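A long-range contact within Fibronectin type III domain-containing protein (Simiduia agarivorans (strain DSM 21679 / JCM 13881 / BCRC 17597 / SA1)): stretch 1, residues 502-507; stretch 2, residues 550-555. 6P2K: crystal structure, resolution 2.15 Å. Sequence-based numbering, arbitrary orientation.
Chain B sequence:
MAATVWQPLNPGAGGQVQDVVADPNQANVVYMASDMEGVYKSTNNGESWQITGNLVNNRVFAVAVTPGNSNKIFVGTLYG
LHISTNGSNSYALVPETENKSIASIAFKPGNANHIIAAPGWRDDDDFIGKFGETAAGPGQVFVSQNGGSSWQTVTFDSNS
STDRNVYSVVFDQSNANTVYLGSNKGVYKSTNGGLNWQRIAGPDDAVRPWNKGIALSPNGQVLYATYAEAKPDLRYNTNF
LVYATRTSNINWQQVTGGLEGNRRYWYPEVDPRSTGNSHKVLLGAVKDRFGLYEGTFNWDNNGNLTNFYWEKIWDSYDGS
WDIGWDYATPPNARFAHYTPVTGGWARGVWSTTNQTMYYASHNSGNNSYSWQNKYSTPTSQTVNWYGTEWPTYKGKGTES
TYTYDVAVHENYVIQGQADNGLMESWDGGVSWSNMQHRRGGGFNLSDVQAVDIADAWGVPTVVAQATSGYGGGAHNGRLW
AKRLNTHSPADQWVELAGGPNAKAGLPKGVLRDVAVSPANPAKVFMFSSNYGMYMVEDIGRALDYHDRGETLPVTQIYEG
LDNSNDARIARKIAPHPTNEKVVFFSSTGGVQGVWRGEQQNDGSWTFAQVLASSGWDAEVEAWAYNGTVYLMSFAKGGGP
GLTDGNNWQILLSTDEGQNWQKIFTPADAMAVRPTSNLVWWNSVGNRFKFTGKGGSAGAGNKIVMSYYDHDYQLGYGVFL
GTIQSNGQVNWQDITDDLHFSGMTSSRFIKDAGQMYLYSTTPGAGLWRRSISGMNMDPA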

ATOM      1  N   ALA B 502      26.874 -14.699 -13.739  1.00 29.19           N
ATOM      2  CA  ALA B 502      26.114 -15.644 -14.561  1.00 29.16           C
ATOM      3  C   ALA B 502      24.754 -15.969 -13.940  1.00 25.72           C
ATOM      4  O   ALA B 502      24.374 -17.132 -13.786  1.00 24.04           O
ATOM      5  CB  ALA B 502      26.922 -16.921 -14.812  1.00 28.82           C
ATOM      6  N   LYS B 503      24.025 -14.917 -13.574  1.00 23.26           N
ATOM      7  CA  LYS B 503      22.682 -15.074 -13.035  1.00 21.61           C
ATOM      8  C   LYS B 503      21.807 -15.850 -14.012  1.00 19.61           C
ATOM      9  O   LYS B 503      21.903 -15.671 -15.229  1.00 16.50           O
ATOM     10  CB  LYS B 503      22.084 -13.696 -12.751  1.00 24.23           C
ATOM     11  CG  LYS B 503      20.646 -13.683 -12.269  1.00 24.73           C
ATOM     12  CD  LYS B 503      20.173 -12.241 -12.095  1.00 25.19           C
ATOM     13  CE  LYS B 503      18.807 -12.164 -11.435  1.00 27.37           C
ATOM     14  NZ  LYS B 503      18.859 -12.621 -10.016  1.00 28.53           N
ATOM     15  N   ALA B 504      20.974 -16.740 -13.469  1.00 16.90           N
ATOM     16  CA  ALA B 504      20.064 -17.588 -14.238  1.00 17.72           C
ATOM     17  C   ALA B 504      20.798 -18.539 -15.177  1.00 19.57           C
ATOM     18  O   ALA B 504      20.188 -19.115 -16.084  1.00 18.75           O
ATOM     19  CB  ALA B 504      19.048 -16.754 -15.031  1.00 15.86           C
ATOM     20  N   GLY B 505      22.100 -18.731 -14.975  1.00 24.44           N
ATOM     21  CA  GLY B 505      22.856 -19.579 -15.873  1.00 23.62           C
ATOM     22  C   GLY B 505      23.197 -18.961 -17.211  1.00 24.98           C
ATOM     23  O   GLY B 505      23.722 -19.661 -18.081  1.00 27.09           O
ATOM     24  N   LEU B 506      22.904 -17.677 -17.412  1.00 22.03           N
ATOM     25  CA  LEU B 506      23.300 -16.999 -18.640  1.00 20.48           C
ATOM     26  C   LEU B 506      24.747 -16.536 -18.515  1.00 22.80           C
ATOM     27  O   LEU B 506      25.065 -15.785 -17.588  1.00 23.99           O
ATOM     28  CB  LEU B 506      22.384 -15.815 -18.920  1.00 20.24           C
ATOM     29  CG  LEU B 506      22.623 -15.042 -20.224  1.00 20.41           C
ATOM     30  CD1 LEU B 506      22.270 -15.891 -21.436  1.00 17.98           C
ATOM     31  CD2 LEU B 506      21.829 -13.739 -20.227  1.00 18.46           C
ATOM     32  N   PRO B 507      25.644 -16.957 -19.406  1.00 24.35           N
ATOM     33  CA  PRO B 507      27.068 -16.632 -19.246  1.00 21.92           C
ATOM     34  C   PRO B 507      27.358 -15.160 -19.508  1.00 20.32           C
ATOM     35  O   PRO B 507      26.508 -14.383 -19.946  1.00 22.94           O
ATOM     36  CB  PRO B 507      27.754 -17.532 -20.277  1.00 25.74           C
ATOM     37  CG  PRO B 507      26.709 -17.769 -21.310  1.00 28.48           C
ATOM     38  CD  PRO B 507      25.397 -17.808 -20.579  1.00 27.84           C
ATOM     39  N   GLU B 550      13.918 -14.643  -6.299  1.00 24.77           N
ATOM     40  CA  GLU B 550      14.455 -15.890  -6.823  1.00 22.77           C
ATOM     41  C   GLU B 550      14.829 -15.687  -8.285  1.00 22.17           C
ATOM     42  O   GLU B 550      14.639 -14.606  -8.853  1.00 20.76           O
ATOM     43  CB  GLU B 550      13.449 -17.037  -6.663  1.00 27.13           C
ATOM     44  CG  GLU B 550      13.181 -17.433  -5.217  1.00 32.57           C
ATOM     45  CD  GLU B 550      14.395 -18.036  -4.529  1.00 40.63           C
ATOM     46  OE1 GLU B 550      14.491 -17.927  -3.288  1.00 44.76           O
ATOM     47  OE2 GLU B 550      15.249 -18.622  -5.224  1.00 42.10           O
ATOM     48  N   THR B 551      15.365 -16.735  -8.905  1.00 20.52           N
ATOM     49  CA  THR B 551      15.804 -16.648 -10.289  1.00 20.41           C
ATOM     50  C   THR B 551      15.426 -17.922 -11.026  1.00 22.14           C
ATOM     51  O   THR B 551      15.743 -19.023 -10.571  1.00 25.44           O
ATOM     52  CB  THR B 551      17.315 -16.418 -10.386  1.00 20.09           C
ATOM     53  OG1 THR B 551      17.690 -15.358  -9.501  1.00 22.73           O
ATOM     54  CG2 THR B 551      17.694 -16.039 -11.806  1.00 19.47           C
ATOM     55  N   LEU B 552      14.753 -17.763 -12.140  1.00 20.14           N
ATOM     56  CA  LEU B 552      14.418 -18.862 -13.036  1.00 22.25           C
ATOM     57  C   LEU B 552      15.518 -19.021 -14.077  1.00 20.78           C
ATOM     58  O   LEU B 552      15.869 -18.042 -14.746  1.00 19.21           O
ATOM     59  CB  LEU B 552      13.092 -18.602 -13.730  1.00 21.96           C
ATOM     60  CG  LEU B 552      12.641 -19.668 -14.724  1.00 24.50           C
ATOM     61  CD1 LEU B 552      12.063 -20.867 -13.985  1.00 22.45           C
ATOM     62  CD2 LEU B 552      11.628 -19.089 -15.695  1.00 25.06           C
ATOM     63  N   PRO B 553      16.093 -20.214 -14.237  1.00 23.67           N
ATOM     64  CA  PRO B 553      17.176 -20.384 -15.214  1.00 24.06           C
ATOM     65  C   PRO B 553      16.710 -20.085 -16.629  1.00 19.81           C
ATOM     66  O   PRO B 553      15.549 -20.301 -16.983  1.00 20.93           O
ATOM     67  CB  PRO B 553      17.567 -21.860 -15.061  1.00 22.40           C
ATOM     68  CG  PRO B 553      17.098 -22.239 -13.695  1.00 22.77           C
ATOM     69  CD  PRO B 553      15.844 -21.444 -13.468  1.00 22.10           C
ATOM     70  N   VAL B 554      17.634 -19.571 -17.441  1.00 18.49           N
ATOM     71  CA  VAL B 554      17.403 -19.467 -18.877  1.00 19.33           C
ATOM     72  C   VAL B 554      17.589 -20.854 -19.475  1.00 23.52           C
ATOM     73  O   VAL B 554      18.009 -21.789 -18.782  1.00 21.74           O
ATOM     74  CB  VAL B 554      18.344 -18.447 -19.543  1.00 19.87           C
ATOM     75  CG1 VAL B 554      18.162 -17.066 -18.932  1.00 17.23           C
ATOM     76  CG2 VAL B 554      19.793 -18.903 -19.425  1.00 20.68           C
ATOM     77  N   THR B 555      17.278 -21.000 -20.757  1.00 22.78           N
ATOM     78  CA  THR B 555      17.473 -22.249 -21.480  1.00 24.88           C
ATOM     79  C   THR B 555      18.530 -22.047 -22.555  1.00 22.80           C
ATOM     80  O   THR B 555      18.425 -21.124 -23.367  1.00 23.63           O
ATOM     81  CB  THR B 555      16.170 -22.727 -22.123  1.00 24.68           C
ATOM     82  OG1 THR B 555      15.129 -22.767 -21.137  1.00 27.64           O
ATOM     83  CG2 THR B 555      16.352 -24.116 -22.733  1.00 23.94           C
TER
HETATM   84  O   HOH W   1      16.156 -12.544  -9.299  1.00 44.92           O
HETATM   85  O   HOH W   2      20.528 -22.332 -17.376  1.00 41.55           O

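Two overlapping beta turns, rather than a pair of strands, present stretch 1 to its partner, and the residue at their centre, Ala504, has the largest covered area of any residue here (81 Å²), more than half of stretch 1's share, while holding a left-handed backbone conformation (phi/psi 63/16). The first turn, type II, runs from Ala502 to Gly505 and is closed by Gly505 N to Ala502 O at 3.0 Å. The second, type I', runs from Lys503 to Leu506 and is closed by Leu506 N to Lys503 O at 3.1 Å. Ala504 and Gly505 are the two middle residues of the type I' turn, and both have positive phi, as that turn requires. At 76/6, a CB on Gly505 would be jammed against the carbonyl oxygen of Ala504, so the local backbone alone calls for glycine; the neighbouring stretch need not be invoked.

The carbonyl of Ala504 is the main backbone link. Val554 N donates to Ala504 O at 2.9 Å with an N-H...O angle of 164°, close to linear and therefore well formed. The same oxygen lies 3.4 Å from Pro553 CA, with an angle of 132° at the hydrogen, which fits a CA-H...O contact supplementing the stronger bond. The backbones are correspondingly close here: Ala504 CA and Pro553 CA are 4.1 Å apart. Water 2 extends this polar site, donating to Val554 O at 2.9 Å and, weakly, to Ala504 O at 3.5 Å.

The methyl group of Ala504 points toward stretch 2 and packs against Thr551, Leu552 and Val554, among others. Its CB is 3.6 Å from Thr551 CG2, 3.4 Å from Leu552 O and 4.0 Å from Val554 CG1. Thr551 and Val554 likewise direct their CA-to-CB bonds toward stretch 1, whereas Leu552, between them, points away and approaches chiefly through its backbone. Val554 has chi1 at -59° (m). Its CG2 is the closer methyl to Leu506 CB, at 4.1 Å, with CG1 4.4 Å from that atom; CG2 also lies 3.9 Å from Leu506 N. The CA-to-CB bond of Leu506 runs sideways; its CB is the nearest side-chain atom to Val554 CG2, and Leu506 CD1 is 4.4 Å from the same methyl.

Lys503 reaches the other stretch by extension. Its CA-to-CB bond also points sideways, but chi1 to chi3 are all t, and a final chi4 of 68° (p) places the amine beside Thr551. Lys503 NZ donates to Thr551 OG1 at 3.0 Å. It also donates to water 1 at 2.8 Å, and that water in turn donates to Glu550 O at 2.6 Å, so a bridge joins the lysine to the backbone of stretch 2. The Glu550 side chain takes no part: its CA-to-CB bond points away, and the side chain comes no nearer than 7.7 Å to stretch 1.

Altogether the two stretches bury 291 Å², a modest area in which a single near-linear backbone bond, a small apolar cluster and the lysine's polar reach act side by side.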